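Local atomic coordinates of beta-d-glucoside glucohydrolase (Hypocrea jecorina, PDB entry 3ZZ1), a protein that probably hydrolyses terminal, non-reducing beta-D-glucosyl residues, releasing beta-D-glucose, as a secreted family 3 beta-glucosidase of cellulose degradation. Residues A81-D86 with K527-I532; P134-I139 with R652-L657; R570-Y575 with G698-D703; S578-N583 with I621-Q626; T616-I621 with S664-F669. One frame throughout, in Å; residues are numbered along the deposited sequence.

Contact 1 joins the N-terminal and C-terminal family 3 domains, contacts 2 and 3 attach the fibronectin type III-like domain to them, and contacts 4 and 5 lie inside its beta-sandwich. The last two share Ile621, use the two edges of strand 613-623, and have centres about 15 Å apart. Contact 2 fixes the sandwich to helix 134-150; its Phe654 N lies 3.5 Å from Phe669 CD1 of contact 5, and a glycerol, probably from the crystallisation liquor, lies by Gly653 and Phe669. Contact 3 ties a sandwich turn to loop 570-575, whose Tyr575 O lies 2.8 Å from Leu528 N of contact 1. Contacts 1 and 2, centred about 10 Å apart, touch where Thr84 O approaches Lys656 NZ.

Contact 1: residues A81-D86 with K527-I532; sequences AASTWD and KLVYTI
Ser83 and Lys527 make the nearest backbone approach, their CA atoms 5.6 Å apart, and Lys527 N donates to Ser83 O at 3.1 Å, with an angle of 154° at the hydrogen. Trp85 supplies the second polar link. Its indole NE1 donates to Lys527 O at 2.7 Å, and the oxygen sits in the ring plane, at the edge. Seen from the acceptor the fit is less regular, since the indole nitrogen stands 56° out of the carbonyl plane, not on a lone pair. Leu528 O follows along the same edge, 3.4 Å from Trp85 CZ2. Trp85 is the first residue to leave helical geometry after helix 78-83; it has a positive phi of 54°, and its side chain points toward the 527-532 segment. The segments belong to the N-terminal, TIM-barrel-type domain and the C-terminal domain of the family 3 glycosidase, so this buried contact joins the two. In the residue before the tryptophan, Thr84 OG1 accepts from Asp86 N in an ST turn, and Asp86 takes the N-cap position of the next helix. Val529 fills the apolar side: its CG1 reaches Ala82 O at 3.5 Å and Ala82 CB at 4.0 Å, and also approaches the indole, while CG2 lies 3.7 Å from Ser83 OG, a hydroxyl bonded to Val79 O. The Lys527 chain, extended beyond CG, passes Trp85 with its CB and leads away to bond Val632 O and form a salt bridge with Glu631. Phe654 meets the tryptophan ring edge-to-face.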
# COMPACT_ATOMS: atom_id res chain seq x y z
N ALA A 81 4.08 5.95 1.88
CA ALA A 81 4.26 5.57 3.28
C ALA A 81 5.26 4.42 3.44
O ALA A 81 6.13 4.45 4.31
CB ALA A 81 2.92 5.24 3.93
N ALA A 82 5.13 3.40 2.59
CA ALA A 82 6.08 2.29 2.59
C ALA A 82 7.48 2.73 2.13
O ALA A 82 8.48 2.18 2.60
CB ALA A 82 5.58 1.16 1.72
N SER A 83 7.54 3.72 1.24
CA SER A 83 8.82 4.25 0.76
C SER A 83 9.62 4.98 1.84
O SER A 83 10.83 5.19 1.68
CB SER A 83 8.60 5.17 -0.45
OG SER A 83 8.18 4.43 -1.59
N THR A 84 8.96 5.35 2.94
CA THR A 84 9.65 5.92 4.10
C THR A 84 10.37 4.83 4.89
O THR A 84 11.36 5.11 5.57
CB THR A 84 8.68 6.66 5.06
OG1 THR A 84 7.83 5.72 5.72
CG2 THR A 84 7.84 7.70 4.32
N TRP A 85 9.87 3.59 4.80
CA TRP A 85 10.36 2.47 5.61
C TRP A 85 10.33 2.84 7.10
O TRP A 85 11.15 2.38 7.89
CB TRP A 85 11.78 2.05 5.18
CG TRP A 85 11.88 1.51 3.77
CD1 TRP A 85 11.74 2.20 2.60
CD2 TRP A 85 12.14 0.14 3.39
NE1 TRP A 85 11.90 1.36 1.52
CE2 TRP A 85 12.14 0.09 1.98
CE3 TRP A 85 12.38 -1.04 4.11
CZ2 TRP A 85 12.37 -1.10 1.27
CZ3 TRP A 85 12.60 -2.22 3.41
CH2 TRP A 85 12.60 -2.24 2.00
N ASP A 86 9.36 3.67 7.46
CA ASP A 86 9.25 4.22 8.80
C ASP A 86 7.93 3.76 9.45
O ASP A 86 6.87 4.34 9.18
CB ASP A 86 9.33 5.75 8.74
CG ASP A 86 9.56 6.38 10.10
OD1 ASP A 86 9.00 5.90 11.11
OD2 ASP A 86 10.30 7.38 10.16
N LYS A 527 13.64 4.80 0.36
CA LYS A 527 14.26 3.73 -0.41
C LYS A 527 13.18 3.01 -1.20
O LYS A 527 12.04 2.90 -0.73
CB LYS A 527 15.05 2.79 0.51
CG LYS A 527 16.31 3.47 1.10
CD LYS A 527 17.27 2.52 1.78
CE LYS A 527 18.57 3.25 2.10
NZ LYS A 527 19.46 2.46 2.97
N LEU A 528 13.52 2.55 -2.40
CA LEU A 528 12.53 1.96 -3.32
C LEU A 528 11.81 0.76 -2.73
O LEU A 528 12.40 -0.03 -1.99
CB LEU A 528 13.18 1.57 -4.65
CG LEU A 528 13.71 2.67 -5.57
CD1 LEU A 528 14.46 2.04 -6.73
CD2 LEU A 528 12.61 3.58 -6.09
N VAL A 529 10.53 0.65 -3.05
CA VAL A 529 9.72 -0.48 -2.62
C VAL A 529 9.32 -1.32 -3.83
O VAL A 529 8.46 -2.20 -3.75
CB VAL A 529 8.47 -0.03 -1.79
CG1 VAL A 529 8.91 0.63 -0.49
CG2 VAL A 529 7.57 0.90 -2.59
N TYR A 530 9.95 -1.02 -4.97
CA TYR A 530 9.89 -1.85 -6.17
C TYR A 530 11.20 -1.71 -6.95
O TYR A 530 12.00 -0.82 -6.66
CB TYR A 530 8.68 -1.50 -7.05
CG TYR A 530 8.40 -0.02 -7.22
CD1 TYR A 530 9.22 0.78 -8.02
CD2 TYR A 530 7.31 0.57 -6.59
CE1 TYR A 530 8.96 2.14 -8.18
CE2 TYR A 530 7.04 1.93 -6.74
CZ TYR A 530 7.87 2.70 -7.54
OH TYR A 530 7.60 4.05 -7.69
N THR A 531 11.41 -2.61 -7.91
CA THR A 531 12.61 -2.62 -8.74
C THR A 531 12.44 -1.75 -9.98
O THR A 531 11.43 -1.83 -10.67
CB THR A 531 12.98 -4.07 -9.17
OG1 THR A 531 13.39 -4.83 -8.03
CG2 THR A 531 14.10 -4.08 -10.20
N ILE A 532 13.43 -0.89 -10.24
CA ILE A 532 13.49 -0.13 -11.49
C ILE A 532 14.53 -0.80 -12.38
O ILE A 532 15.75 -0.73 -12.12
CB ILE A 532 13.80 1.37 -11.27
CG1 ILE A 532 12.69 2.02 -10.42
CG2 ILE A 532 13.98 2.10 -12.62
CD1 ILE A 532 12.99 3.43 -9.94

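Contact 2: residues P134-I139 with R652-L657; sequences PYLTGI and RGFAKL
The Tyr135 ring lies between backbone and side chain: Arg652 covers one face, Ile139 CG1 of its own helix lies over the opposite face, and Phe654 CD1 meets the ring edge in plane. Over the first face Arg652 CA stands 3.7 Å from the ring centroid, only 8° off the normal, which makes this a CH-pi contact. Gly653 N follows over the same face, 3.4 Å from Tyr135 CE1. With CG anti to the backbone N (chi1 177°), the tyrosine reaches from helix 134-150 onto strand 650-659. The axes of helix segment 134-139 and strand segment 652-657 approach to 8.5 Å, their directions 59° apart. Phe654 inserts its ring tip between two aliphatic chains, CZ being 3.8 Å from Leu136 CD1 and 3.7 Å from Ile139 CG2. At Arg652 and Gly653 the strand forms a classic beta bulge opposite Leu635. An alanine in place of Tyr135 would probably leave the Arg652-Gly653 backbone uncovered and the Phe654 edge without its aromatic neighbour. A water donates to both Tyr135 OH and Arg652 O, at 3.0 and 2.8 Å. The interface between barrel-type and fibronectin-like domains here thus rests on ring-to-backbone, ring and aliphatic surfaces, with that water bridging phenol and carbonyl.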
# COMPACT_ATOMS: atom_id res chain seq x y z
N PRO A 134 5.97 -8.86 0.47
CA PRO A 134 4.93 -9.31 1.39
C PRO A 134 5.27 -9.00 2.85
O PRO A 134 4.37 -8.66 3.62
CB PRO A 134 4.88 -10.82 1.15
CG PRO A 134 6.24 -11.17 0.67
CD PRO A 134 6.72 -9.99 -0.11
N TYR A 135 6.55 -9.09 3.22
CA TYR A 135 6.97 -8.76 4.58
C TYR A 135 6.72 -7.28 4.90
O TYR A 135 6.02 -6.97 5.86
CB TYR A 135 8.44 -9.14 4.84
CG TYR A 135 8.90 -8.74 6.23
CD1 TYR A 135 9.43 -7.47 6.47
CD2 TYR A 135 8.79 -9.63 7.30
CE1 TYR A 135 9.85 -7.09 7.75
CE2 TYR A 135 9.21 -9.26 8.58
CZ TYR A 135 9.73 -7.99 8.80
OH TYR A 135 10.13 -7.64 10.07
N LEU A 136 7.28 -6.39 4.08
CA LEU A 136 7.10 -4.94 4.26
C LEU A 136 5.62 -4.54 4.21
O LEU A 136 5.15 -3.83 5.09
CB LEU A 136 7.89 -4.15 3.21
CG LEU A 136 7.62 -2.64 3.05
CD1 LEU A 136 7.87 -1.88 4.35
CD2 LEU A 136 8.43 -2.03 1.91
N THR A 137 4.91 -5.00 3.19
CA THR A 137 3.48 -4.73 3.05
C THR A 137 2.72 -5.24 4.27
O THR A 137 1.84 -4.55 4.78
CB THR A 137 2.93 -5.34 1.75
OG1 THR A 137 3.53 -4.68 0.63
CG2 THR A 137 1.41 -5.19 1.65
N GLY A 138 3.08 -6.43 4.73
CA GLY A 138 2.50 -7.00 5.95
C GLY A 138 2.74 -6.14 7.17
O GLY A 138 1.80 -5.81 7.89
N ILE A 139 3.99 -5.76 7.41
CA ILE A 139 4.32 -4.84 8.51
C ILE A 139 3.53 -3.54 8.38
O ILE A 139 2.89 -3.10 9.34
CB ILE A 139 5.85 -4.57 8.61
CG1 ILE A 139 6.62 -5.86 8.95
CG2 ILE A 139 6.14 -3.47 9.64
CD1 ILE A 139 6.29 -6.50 10.30
N ARG A 652 13.10 -9.62 5.67
CA ARG A 652 12.53 -10.12 6.94
C ARG A 652 12.78 -9.14 8.09
O ARG A 652 12.63 -9.49 9.26
CB ARG A 652 13.06 -11.52 7.29
CG ARG A 652 12.65 -12.64 6.33
CD ARG A 652 11.13 -12.84 6.31
NE ARG A 652 10.73 -14.14 5.79
CZ ARG A 652 9.99 -14.33 4.69
NH1 ARG A 652 9.56 -13.29 3.99
NH2 ARG A 652 9.68 -15.56 4.31
N GLY A 653 13.17 -7.92 7.74
CA GLY A 653 13.42 -6.89 8.73
C GLY A 653 13.91 -5.59 8.13
O GLY A 653 14.57 -5.58 7.09
N PHE A 654 13.55 -4.50 8.80
CA PHE A 654 14.06 -3.17 8.48
C PHE A 654 14.01 -2.27 9.70
O PHE A 654 13.20 -2.47 10.61
CB PHE A 654 13.29 -2.56 7.29
CG PHE A 654 11.82 -2.35 7.54
CD1 PHE A 654 10.91 -3.40 7.40
CD2 PHE A 654 11.34 -1.09 7.89
CE1 PHE A 654 9.55 -3.20 7.62
CE2 PHE A 654 9.98 -0.88 8.11
CZ PHE A 654 9.08 -1.94 7.98
N ALA A 655 14.90 -1.28 9.72
CA ALA A 655 14.94 -0.27 10.77
C ALA A 655 15.35 1.05 10.16
O ALA A 655 16.09 1.08 9.18
CB ALA A 655 15.93 -0.68 11.85
N LYS A 656 14.86 2.15 10.73
CA LYS A 656 15.27 3.48 10.27
C LYS A 656 15.88 4.28 11.43
O LYS A 656 15.25 4.45 12.47
CB LYS A 656 14.09 4.24 9.65
CG LYS A 656 14.51 5.45 8.82
CD LYS A 656 13.37 6.00 7.99
CE LYS A 656 13.91 7.00 6.96
NZ LYS A 656 12.85 7.61 6.11
N LEU A 657 17.11 4.74 11.22
CA LEU A 657 17.85 5.50 12.23
C LEU A 657 18.30 6.86 11.69
O LEU A 657 19.02 6.94 10.70
CB LEU A 657 19.09 4.72 12.71
CG LEU A 657 19.00 3.61 13.76
CD1 LEU A 657 18.14 2.43 13.31
CD2 LEU A 657 20.39 3.13 14.06
O HOH W 1 12.74 -7.97 11.58

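Contact 3: residues R570-Y575 with G698-D703; sequences RYEFGY and GASSRD
A type II beta turn, Glu572 to Tyr575, docks against the bend linking strands 691-698 and 704-712 of the fibronectin type III-like domain, and so joins that domain to a loop within the family 3 C-terminal domain. The closest CA atoms are those of Gly574 and Ser700, 4.3 Å apart. Gly574 has a positive phi of 83°, and a CB placed there would stand only 3.4 Å from Ser700 CA, so the lack of a side chain permits the close approach. Two donors grip Phe573 O: Ser701 N at 3.1 Å, nearly along the C=O axis, and Ser701 OG at 2.7 Å, in the carbonyl plane on a lone pair. Ser701 CB meanwhile lies near the plane of the Phe573 ring, at its edge. Ser700 uses its hydroxyl both ways: OG donates to Glu572 OE2 at 2.7 Å, using the anti lone pair of the carboxylate, and accepts from Arg702 N and Asp703 N, which makes an ST turn and an ST motif. These two N-H groups would probably polarise the hydroxyl and strengthen its donation. In Glu572, chi1 of 69° lays CG 3.7 Å from Arg702 CG, and a bend at chi2 turns the carboxylate to Ser700 OG; the guanidinium itself leads off to a salt bridge with Asp563. Ser700 CB comes within 3.2 Å of Gly574 O, which also accepts from Gln634 NE2.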
# COMPACT_ATOMS: atom_id res chain seq x y z
N ARG A 570 18.56 -1.35 -12.82
CA ARG A 570 19.15 -0.02 -12.72
C ARG A 570 19.19 0.36 -11.25
O ARG A 570 20.26 0.66 -10.71
CB ARG A 570 18.37 1.00 -13.55
CG ARG A 570 18.84 2.46 -13.41
CD ARG A 570 20.36 2.66 -13.59
NE ARG A 570 20.79 2.37 -14.96
CZ ARG A 570 22.05 2.10 -15.31
NH1 ARG A 570 23.02 2.08 -14.40
NH2 ARG A 570 22.35 1.85 -16.58
N TYR A 571 18.03 0.33 -10.61
CA TYR A 571 17.91 0.61 -9.18
C TYR A 571 17.11 -0.51 -8.51
O TYR A 571 15.93 -0.72 -8.82
CB TYR A 571 17.25 1.97 -8.95
CG TYR A 571 17.95 3.13 -9.63
CD1 TYR A 571 19.29 3.41 -9.37
CD2 TYR A 571 17.27 3.94 -10.52
CE1 TYR A 571 19.94 4.46 -9.99
CE2 TYR A 571 17.91 5.01 -11.14
CZ TYR A 571 19.24 5.26 -10.87
OH TYR A 571 19.89 6.31 -11.48
N GLU A 572 17.77 -1.22 -7.61
CA GLU A 572 17.19 -2.40 -6.96
C GLU A 572 16.20 -2.05 -5.84
O GLU A 572 16.18 -0.92 -5.33
CB GLU A 572 18.29 -3.32 -6.42
CG GLU A 572 19.09 -2.75 -5.24
CD GLU A 572 20.23 -1.82 -5.65
OE1 GLU A 572 20.33 -1.45 -6.84
OE2 GLU A 572 21.03 -1.45 -4.76
N PHE A 573 15.37 -3.03 -5.48
CA PHE A 573 14.48 -2.93 -4.32
C PHE A 573 15.30 -2.57 -3.09
O PHE A 573 16.34 -3.18 -2.84
CB PHE A 573 13.76 -4.27 -4.10
CG PHE A 573 12.84 -4.30 -2.90
CD1 PHE A 573 13.32 -4.70 -1.65
CD2 PHE A 573 11.50 -3.96 -3.02
CE1 PHE A 573 12.48 -4.74 -0.54
CE2 PHE A 573 10.65 -3.99 -1.91
CZ PHE A 573 11.14 -4.38 -0.68
N GLY A 574 14.83 -1.57 -2.34
CA GLY A 574 15.52 -1.12 -1.14
C GLY A 574 16.66 -0.14 -1.38
O GLY A 574 17.40 0.18 -0.45
N TYR A 575 16.79 0.35 -2.61
CA TYR A 575 17.84 1.32 -2.97
C TYR A 575 17.39 2.75 -2.71
O TYR A 575 16.25 3.12 -2.98
CB TYR A 575 18.25 1.14 -4.44
CG TYR A 575 19.17 2.20 -5.01
CD1 TYR A 575 18.66 3.34 -5.64
CD2 TYR A 575 20.56 2.05 -4.96
CE1 TYR A 575 19.51 4.32 -6.17
CE2 TYR A 575 21.42 3.01 -5.50
CZ TYR A 575 20.89 4.14 -6.10
OH TYR A 575 21.73 5.09 -6.63
N GLY A 698 22.12 -4.89 5.04
CA GLY A 698 22.72 -3.83 4.26
C GLY A 698 21.79 -2.68 3.91
O GLY A 698 20.71 -2.53 4.50
N ALA A 699 22.23 -1.88 2.94
CA ALA A 699 21.58 -0.63 2.57
C ALA A 699 20.53 -0.80 1.47
O ALA A 699 19.84 0.16 1.12
CB ALA A 699 22.63 0.41 2.17
N SER A 700 20.43 -2.01 0.93
CA SER A 700 19.49 -2.38 -0.13
C SER A 700 19.52 -3.91 -0.33
O SER A 700 20.25 -4.61 0.38
CB SER A 700 19.82 -1.67 -1.45
OG SER A 700 20.87 -2.32 -2.16
N SER A 701 18.73 -4.42 -1.28
CA SER A 701 18.72 -5.86 -1.58
C SER A 701 19.99 -6.32 -2.31
O SER A 701 20.26 -7.52 -2.39
CB SER A 701 17.47 -6.23 -2.40
OG SER A 701 17.42 -5.51 -3.62
N ARG A 702 20.77 -5.37 -2.82
CA ARG A 702 22.05 -5.68 -3.48
C ARG A 702 23.26 -5.18 -2.69
O ARG A 702 24.34 -5.78 -2.75
CB ARG A 702 22.07 -5.12 -4.91
CG ARG A 702 21.11 -5.79 -5.90
CD ARG A 702 21.62 -7.16 -6.38
NE ARG A 702 20.57 -7.91 -7.07
CZ ARG A 702 20.48 -8.07 -8.39
NH1 ARG A 702 21.39 -7.54 -9.19
NH2 ARG A 702 19.48 -8.78 -8.89
N ASP A 703 23.07 -4.09 -1.94
CA ASP A 703 24.13 -3.47 -1.14
C ASP A 703 24.20 -4.11 0.25
O ASP A 703 23.87 -3.47 1.26
CB ASP A 703 23.89 -1.96 -1.04
CG ASP A 703 25.12 -1.18 -0.58
OD1 ASP A 703 26.16 -1.79 -0.24
OD2 ASP A 703 25.04 0.07 -0.55

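Contact 4: residues S578-N583 with I621-Q626; sequences SYTKFN and IANSGQ
Asn583 and Ala622 form an antiparallel hydrogen-bonded pair, Asn583 N donating to Ala622 O at 3.0 Å and Ala622 N to Asn583 O at 3.1 Å. Phe582 and Asn623 follow as a non-hydrogen-bonded pair with CA atoms 4.6 Å apart, and Phe582 CA-H points to Ala622 O. Beyond the bridges, Ser624 N still donates to Lys581 O, but it stands 35° out of the carbonyl plane, off the lone pairs, where regular strand geometry has ended.

The side-chain polar bonds centre on Asn623, whose CG is anti to the backbone N (chi1 176°), carrying the amide toward Thr580. Its OD1 accepts from Thr580 OG1 at 2.7 Å and from Gly625 N at 2.9 Å. The latter closes an Asx turn. Two donors thus hold the amide oxygen, while ND2 is bonded to Val627 O and Leu659 O, which should fix the amide's rotation.

Apolar contact lies on the face carrying Phe582 and Asn623. Phe582 CB meets Ile621 CG2 at 3.9 Å, and its ring crosses the Asn623 side chain with ring and amide planes 50° apart.

Strands 582-591 and 613-623 are neighbours in the three-stranded sheet of the fibronectin-like sandwich. Phe582 and Ile621 both pack on Leu659 of strand 650-659 and Glu631 of strand 629-638, in the facing sheet.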
# COMPACT_ATOMS: atom_id res chain seq x y z
N SER A 578 21.60 9.05 -0.05
CA SER A 578 21.51 10.01 1.03
C SER A 578 22.51 11.13 0.73
O SER A 578 23.33 10.99 -0.19
CB SER A 578 21.87 9.33 2.35
OG SER A 578 21.94 10.26 3.41
N TYR A 579 22.45 12.22 1.49
CA TYR A 579 23.46 13.27 1.41
C TYR A 579 24.68 12.93 2.27
O TYR A 579 25.64 13.70 2.34
CB TYR A 579 22.89 14.64 1.81
CG TYR A 579 21.87 15.22 0.85
CD1 TYR A 579 21.87 14.86 -0.51
CD2 TYR A 579 20.93 16.15 1.28
CE1 TYR A 579 20.94 15.40 -1.40
CE2 TYR A 579 20.00 16.70 0.40
CZ TYR A 579 20.01 16.32 -0.93
OH TYR A 579 19.10 16.85 -1.80
N THR A 580 24.63 11.78 2.93
CA THR A 580 25.74 11.31 3.74
C THR A 580 25.97 9.81 3.52
O THR A 580 25.28 9.19 2.70
CB THR A 580 25.56 11.68 5.24
OG1 THR A 580 26.78 11.44 5.95
CG2 THR A 580 24.40 10.89 5.89
N LYS A 581 26.94 9.23 4.23
CA LYS A 581 27.23 7.80 4.14
C LYS A 581 27.07 7.14 5.51
O LYS A 581 27.20 7.79 6.54
CB LYS A 581 28.64 7.55 3.60
CG LYS A 581 28.93 8.14 2.22
CD LYS A 581 28.17 7.41 1.11
CE LYS A 581 28.59 7.92 -0.27
NZ LYS A 581 30.06 7.77 -0.49
N PHE A 582 26.81 5.83 5.52
CA PHE A 582 26.62 5.08 6.75
C PHE A 582 27.44 3.80 6.69
O PHE A 582 27.51 3.16 5.63
CB PHE A 582 25.14 4.72 6.93
CG PHE A 582 24.21 5.90 6.93
CD1 PHE A 582 23.94 6.60 8.11
CD2 PHE A 582 23.59 6.31 5.75
CE1 PHE A 582 23.08 7.68 8.11
CE2 PHE A 582 22.71 7.40 5.75
CZ PHE A 582 22.46 8.09 6.94
N ASN A 583 28.08 3.42 7.79
CA ASN A 583 28.62 2.06 7.84
C ASN A 583 28.11 1.14 8.93
O ASN A 583 27.77 1.57 10.04
CB ASN A 583 30.14 1.94 7.62
CG ASN A 583 30.90 3.18 7.95
OD1 ASN A 583 31.26 3.41 9.10
ND2 ASN A 583 31.19 3.98 6.93
N ILE A 621 24.87 1.08 13.26
CA ILE A 621 24.96 1.98 12.12
C ILE A 621 25.50 3.32 12.57
O ILE A 621 24.96 3.94 13.49
CB ILE A 621 23.59 2.17 11.43
CG1 ILE A 621 22.99 0.81 11.05
CG2 ILE A 621 23.73 3.04 10.18
CD1 ILE A 621 21.50 0.82 10.97
N ALA A 622 26.58 3.76 11.93
CA ALA A 622 27.19 5.05 12.20
C ALA A 622 27.15 5.94 10.96
O ALA A 622 27.34 5.46 9.84
CB ALA A 622 28.64 4.88 12.68
N ASN A 623 26.86 7.22 11.17
CA ASN A 623 26.94 8.22 10.11
C ASN A 623 28.40 8.65 9.97
O ASN A 623 28.92 9.38 10.82
CB ASN A 623 26.03 9.41 10.42
CG ASN A 623 26.12 10.54 9.39
OD1 ASN A 623 27.03 10.58 8.55
ND2 ASN A 623 25.17 11.47 9.47
N SER A 624 29.05 8.16 8.92
CA SER A 624 30.47 8.43 8.69
C SER A 624 30.72 9.62 7.76
O SER A 624 31.87 9.98 7.50
CB SER A 624 31.16 7.19 8.12
OG SER A 624 30.56 6.79 6.90
N GLY A 625 29.64 10.24 7.29
CA GLY A 625 29.74 11.35 6.34
C GLY A 625 29.71 12.72 6.98
O GLY A 625 29.98 12.87 8.17
N GLN A 626 29.34 13.72 6.18
CA GLN A 626 29.48 15.12 6.57
C GLN A 626 28.23 15.75 7.17
O GLN A 626 28.34 16.72 7.92
CB GLN A 626 29.90 15.97 5.37
CG GLN A 626 31.05 15.42 4.56
CD GLN A 626 31.19 16.12 3.23
OE1 GLN A 626 30.79 15.59 2.20
NE2 GLN A 626 31.75 17.33 3.25

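Contact 5: residues T616-I621 with S664-F669; sequences TVTVDI and SGTATF
Val619 and Phe669 sit diagonally across two antiparallel strands, the valine CG2 lying 3.8 Å from Phe669 CE2 and meeting the ring obliquely. Val619 CG2 also touches Ala667 CB at 3.7 Å, directly across the strand pair. From the other diagonal Ile621 CD1 reaches the same methyl at 3.6 Å, so Ala667 CB touches two branched chains. Phe669 CG lies beside its backbone N (chi1 -46°), and CD2 comes within 3.3 Å of Val617 O, which is oblique to the ring. An alanine at Phe669 would probably open a gap beside Val619 and Val617 and leave their methyl groups without an aromatic partner. The face bearing Thr618, Asp620, Thr666 and Thr668 is hydroxyl-rich: Thr618 and Thr668 run side by side, pointing the same way, and one water bonds both OG1 atoms, while Thr618 CG2 meets Thr666 CG2 at 3.6 Å. Six backbone bonds join the hydrogen-bonded pairs Val617-Phe669, Val619-Ala667 and Ile621-Gly665; the straightest, Val617 N to Phe669 O, has an angle of 174° at the hydrogen. Strand 613-623 is the middle strand of this sheet, with 582-591 beyond it, and the apolar face packs on strands 629-638, 650-659 and 691-698 of the facing sheet of the fibronectin-like sandwich.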
# COMPACT_ATOMS: atom_id res chain seq x y z
N THR A 616 16.52 -12.58 17.13
CA THR A 616 16.82 -11.15 17.12
C THR A 616 18.15 -10.92 16.41
O THR A 616 19.18 -11.49 16.79
CB THR A 616 16.87 -10.57 18.55
OG1 THR A 616 15.63 -10.85 19.23
CG2 THR A 616 17.09 -9.06 18.54
N VAL A 617 18.13 -10.09 15.37
CA VAL A 617 19.33 -9.72 14.65
C VAL A 617 19.61 -8.23 14.87
O VAL A 617 18.71 -7.39 14.73
CB VAL A 617 19.24 -10.06 13.13
CG1 VAL A 617 20.51 -9.65 12.39
CG2 VAL A 617 19.01 -11.55 12.92
N THR A 618 20.86 -7.93 15.22
CA THR A 618 21.29 -6.58 15.58
C THR A 618 22.53 -6.15 14.78
O THR A 618 23.44 -6.95 14.55
CB THR A 618 21.60 -6.49 17.09
OG1 THR A 618 20.42 -6.79 17.85
CG2 THR A 618 22.10 -5.12 17.47
N VAL A 619 22.53 -4.89 14.34
CA VAL A 619 23.70 -4.26 13.72
C VAL A 619 23.85 -2.84 14.24
O VAL A 619 22.87 -2.23 14.67
CB VAL A 619 23.62 -4.18 12.16
CG1 VAL A 619 23.93 -5.52 11.53
CG2 VAL A 619 22.27 -3.64 11.69
N ASP A 620 25.08 -2.32 14.20
CA ASP A 620 25.34 -0.92 14.52
C ASP A 620 25.42 -0.13 13.24
O ASP A 620 25.96 -0.60 12.24
CB ASP A 620 26.64 -0.78 15.31
CG ASP A 620 26.55 -1.33 16.71
OD1 ASP A 620 25.42 -1.63 17.16
OD2 ASP A 620 27.60 -1.47 17.36
N ILE A 621 24.87 1.08 13.26
CA ILE A 621 24.96 1.98 12.12
C ILE A 621 25.50 3.32 12.57
O ILE A 621 24.96 3.94 13.49
CB ILE A 621 23.59 2.17 11.43
CG1 ILE A 621 22.99 0.81 11.05
CG2 ILE A 621 23.73 3.04 10.18
CD1 ILE A 621 21.50 0.82 10.97
N SER A 664 26.28 7.01 16.36
CA SER A 664 26.07 5.58 16.17
C SER A 664 24.73 5.17 16.77
O SER A 664 24.29 5.74 17.76
CB SER A 664 27.22 4.80 16.81
OG SER A 664 27.15 3.43 16.47
N GLY A 665 24.09 4.18 16.16
CA GLY A 665 22.80 3.69 16.64
C GLY A 665 22.58 2.21 16.39
O GLY A 665 23.22 1.60 15.52
N THR A 666 21.67 1.63 17.17
CA THR A 666 21.36 0.21 17.08
C THR A 666 20.15 -0.05 16.19
O THR A 666 19.09 0.52 16.41
CB THR A 666 21.07 -0.39 18.47
OG1 THR A 666 22.19 -0.16 19.34
CG2 THR A 666 20.79 -1.89 18.37
N ALA A 667 20.33 -0.92 15.20
CA ALA A 667 19.21 -1.42 14.41
C ALA A 667 18.88 -2.84 14.87
O ALA A 667 19.73 -3.73 14.81
CB ALA A 667 19.54 -1.40 12.93
N THR A 668 17.65 -3.03 15.34
CA THR A 668 17.20 -4.30 15.88
C THR A 668 16.13 -4.91 14.98
O THR A 668 15.08 -4.30 14.76
CB THR A 668 16.65 -4.12 17.31
OG1 THR A 668 17.69 -3.65 18.17
CG2 THR A 668 16.09 -5.44 17.87
N PHE A 669 16.39 -6.11 14.47
CA PHE A 669 15.41 -6.83 13.68
C PHE A 669 14.88 -8.02 14.48
O PHE A 669 15.60 -8.98 14.73
CB PHE A 669 16.00 -7.31 12.35
CG PHE A 669 16.79 -6.25 11.63
CD1 PHE A 669 16.15 -5.21 10.96
CD2 PHE A 669 18.18 -6.30 11.62
CE1 PHE A 669 16.90 -4.24 10.29
CE2 PHE A 669 18.93 -5.33 10.96
CZ PHE A 669 18.29 -4.29 10.29
O HOH W 2 18.76 -5.38 19.85